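Local coordinates for MRG701 (Oryza sativa, PDB 5IN1), which carries an MRG-family chromodomain, probably reads methylated histone tails in plant transcriptional control, and dimerizes through an interface new to MRG proteins, at residues I62-Q65 against Q66-K70. Sequence-based numbering, arbitrary orientation.
Sequences IRKQ and QELEK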
ATOM      1  N   ILE A  62      15.001  17.232  -8.922  1.00  7.01           N
ATOM      2  CA  ILE A  62      16.255  17.783  -8.450  1.00  7.82           C
ATOM      3  C   ILE A  62      16.419  19.201  -9.006  1.00  9.52           C
ATOM      4  O   ILE A  62      16.912  20.103  -8.313  1.00  9.08           O
ATOM      5  CB  ILE A  62      17.449  16.882  -8.838  1.00  7.33           C
ATOM      6  CG1 ILE A  62      17.363  15.567  -8.061  1.00 10.14           C
ATOM      7  CG2 ILE A  62      18.742  17.595  -8.553  1.00 12.37           C
ATOM      8  CD1 ILE A  62      18.340  14.511  -8.515  1.00 13.93           C
ATOM      9  N   ARG A  63      15.975  19.411 -10.243  1.00  8.94           N
ATOM     10  CA  ARG A  63      15.985  20.758 -10.818  1.00 11.46           C
ATOM     11  C   ARG A  63      15.062  21.700 -10.022  1.00  8.86           C
ATOM     12  O   ARG A  63      15.369  22.882  -9.876  1.00  9.93           O
ATOM     13  CB  ARG A  63      15.552  20.731 -12.293  1.00 14.86           C
ATOM     14  CG  ARG A  63      16.529  20.087 -13.259  1.00 19.86           C
ATOM     15  CD  ARG A  63      17.851  20.805 -13.304  1.00 19.29           C
ATOM     16  NE  ARG A  63      18.740  20.137 -14.253  1.00 24.86           N
ATOM     17  CZ  ARG A  63      19.213  20.690 -15.369  1.00 26.15           C
ATOM     18  NH1 ARG A  63      18.922  21.949 -15.675  1.00 24.99           N
ATOM     19  NH2 ARG A  63      20.001  19.981 -16.167  1.00 29.27           N
ATOM     20  N   LYS A  64      13.944  21.179  -9.515  1.00  8.48           N
ATOM     21  CA  LYS A  64      13.071  21.964  -8.638  1.00  8.40           C
ATOM     22  C   LYS A  64      13.781  22.366  -7.344  1.00  7.88           C
ATOM     23  O   LYS A  64      13.694  23.518  -6.906  1.00  7.73           O
ATOM     24  CB  LYS A  64      11.806  21.180  -8.314  1.00  9.02           C
ATOM     25  CG  LYS A  64      10.823  21.885  -7.399  1.00 13.13           C
ATOM     26  CD  LYS A  64      10.205  23.091  -8.082  1.00 12.43           C
ATOM     27  CE  LYS A  64       9.110  23.728  -7.229  1.00 17.84           C
ATOM     28  NZ  LYS A  64       8.625  24.982  -7.888  1.00 21.84           N
ATOM     29  N   GLN A  65      14.512  21.420  -6.754  1.00  5.73           N
ATOM     30  CA  GLN A  65      15.328  21.732  -5.582  1.00  6.40           C
ATOM     31  C   GLN A  65      16.277  22.897  -5.877  1.00  7.18           C
ATOM     32  O   GLN A  65      16.360  23.842  -5.106  1.00  6.68           O
ATOM     33  CB  GLN A  65      16.109  20.507  -5.138  1.00  5.51           C
ATOM     34  CG  GLN A  65      17.098  20.787  -4.013  1.00  5.72           C
ATOM     35  CD  GLN A  65      17.984  19.586  -3.767  1.00  5.53           C
ATOM     36  OE1 GLN A  65      18.676  19.121  -4.683  1.00  6.59           O
ATOM     37  NE2 GLN A  65      17.966  19.060  -2.535  1.00  4.99           N
ATOM     38  N   GLN A  66      16.977  22.822  -7.014  1.00  7.08           N
ATOM     39  CA  GLN A  66      17.876  23.889  -7.461  1.00  7.16           C
ATOM     40  C   GLN A  66      17.155  25.235  -7.617  1.00  7.72           C
ATOM     41  O   GLN A  66      17.661  26.261  -7.160  1.00  7.48           O
ATOM     42  CB  GLN A  66      18.553  23.483  -8.782  1.00  7.44           C
ATOM     43  CG  GLN A  66      19.212  24.619  -9.583  1.00 13.19           C
ATOM     44  CD  GLN A  66      19.999  24.110 -10.787  1.00 12.38           C
ATOM     45  OE1 GLN A  66      19.892  22.956 -11.168  1.00 13.20           O
ATOM     46  NE2 GLN A  66      20.802  24.987 -11.385  1.00 13.05           N
ATOM     47  N   GLU A  67      16.009  25.233  -8.288  1.00  8.20           N
ATOM     48  CA  GLU A  67      15.260  26.467  -8.483  1.00  8.67           C
ATOM     49  C   GLU A  67      14.903  27.102  -7.151  1.00  7.90           C
ATOM     50  O   GLU A  67      14.980  28.318  -7.000  1.00 10.40           O
ATOM     51  CB  GLU A  67      13.983  26.210  -9.289  1.00 10.70           C
ATOM     52  CG  GLU A  67      13.161  27.470  -9.604  1.00 15.67           C
ATOM     53  CD  GLU A  67      11.789  27.154 -10.208  1.00 22.82           C
ATOM     54  OE1 GLU A  67      11.489  25.970 -10.474  1.00 26.50           O
ATOM     55  OE2 GLU A  67      11.001  28.097 -10.426  1.00 34.06           O
ATOM     56  N   LEU A  68      14.474  26.287  -6.192  1.00  7.71           N
ATOM     57  CA  LEU A  68      14.126  26.830  -4.886  1.00  7.97           C
ATOM     58  C   LEU A  68      15.337  27.416  -4.176  1.00  8.58           C
ATOM     59  O   LEU A  68      15.234  28.447  -3.513  1.00  9.88           O
ATOM     60  CB  LEU A  68      13.475  25.765  -4.003  1.00  8.59           C
ATOM     61  CG  LEU A  68      12.095  25.334  -4.489  1.00  7.94           C
ATOM     62  CD1 LEU A  68      11.608  24.053  -3.795  1.00  9.03           C
ATOM     63  CD2 LEU A  68      11.099  26.485  -4.305  1.00 10.74           C
ATOM     64  N   GLU A  69      16.482  26.760  -4.313  1.00  6.60           N
ATOM     65  CA  GLU A  69      17.707  27.291  -3.724  1.00  6.97           C
ATOM     66  C   GLU A  69      18.107  28.630  -4.346  1.00  9.56           C
ATOM     67  O   GLU A  69      18.582  29.530  -3.654  1.00  9.55           O
ATOM     68  CB  GLU A  69      18.850  26.283  -3.867  1.00  6.07           C
ATOM     69  CG  GLU A  69      18.692  25.078  -2.957  1.00  5.39           C
ATOM     70  CD  GLU A  69      19.827  24.097  -3.100  1.00  6.32           C
ATOM     71  OE1 GLU A  69      19.978  23.522  -4.208  1.00  9.22           O
ATOM     72  OE2 GLU A  69      20.567  23.882  -2.117  1.00  6.38           O
ATOM     73  N   LYS A  70      17.906  28.771  -5.650  1.00  9.54           N
ATOM     74  CA  LYS A  70      18.314  29.998  -6.322  1.00 13.63           C
ATOM     75  C   LYS A  70      17.371  31.164  -6.072  1.00 15.99           C
ATOM     76  O   LYS A  70      17.774  32.325  -6.202  1.00 20.46           O
ATOM     77  CB  LYS A  70      18.450  29.748  -7.817  1.00 14.64           C
ATOM     78  CG  LYS A  70      19.632  28.884  -8.147  1.00 16.26           C
ATOM     79  CD  LYS A  70      19.775  28.652  -9.633  1.00 21.42           C
ATOM     80  CE  LYS A  70      20.030  29.953 -10.397  1.00 24.25           C
ATOM     81  NZ  LYS A  70      21.374  30.564 -10.132  1.00 26.51           N
TER
HETATM   82  O   HOH W   1      19.849  20.940  -6.524  1.00  9.35           O
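The C-terminal helix 59-70, which packs against the chromodomain's antiparallel sheet, passes through residues 62-65 and 66-70, and four successive i to i+4 bonds establish it as a regular alpha helix. Gln66 N, Glu67 N, Leu68 N and Glu69 N donate to the carbonyls of Ile62, Arg63, Lys64 and Gln65, with N-H...O angles of 157-165°. The side chains meet at three- and four-residue spacings. Gln65 and Glu69, one turn apart, run alongside each other, their amide and carboxylate planes 35° apart. A water joins them, donating to Gln65 OE1 at 2.8 Å and only weakly to Glu69 OE1 at 3.5 Å. The amide's other end has a direct protein partner: Gln65 NE2 bonds to Leu17 O in strand 16-28. Three residues apart, Lys64 crosses Glu67, and the long salt bridge from Lys64 NZ to Glu67 OE1 measures 4.0 Å. The lysine reaches it through a bend at chi2 (68°), which also leaves its CD 4.0 Å from Glu67 OE1. Arg63 lies beside Gln66 without a polar bond between their side chains: Arg63 CD approaches Gln66 OE1 at 3.7 Å. Leu68 CG lies 3.4 Å from Lys64 O, off the oxygen end of that carbonyl, and its side chain continues onto Tyr12, Leu16 and Leu17. Leu68 and Ile62, the latter resting on Leu10, thus supply apolar contacts to the sheet. The chemistry implies a surface helix ordered chiefly by its backbone bonds and anchored on the sheet by Gln65 and apolar side chains, to which the long ion pair probably adds little.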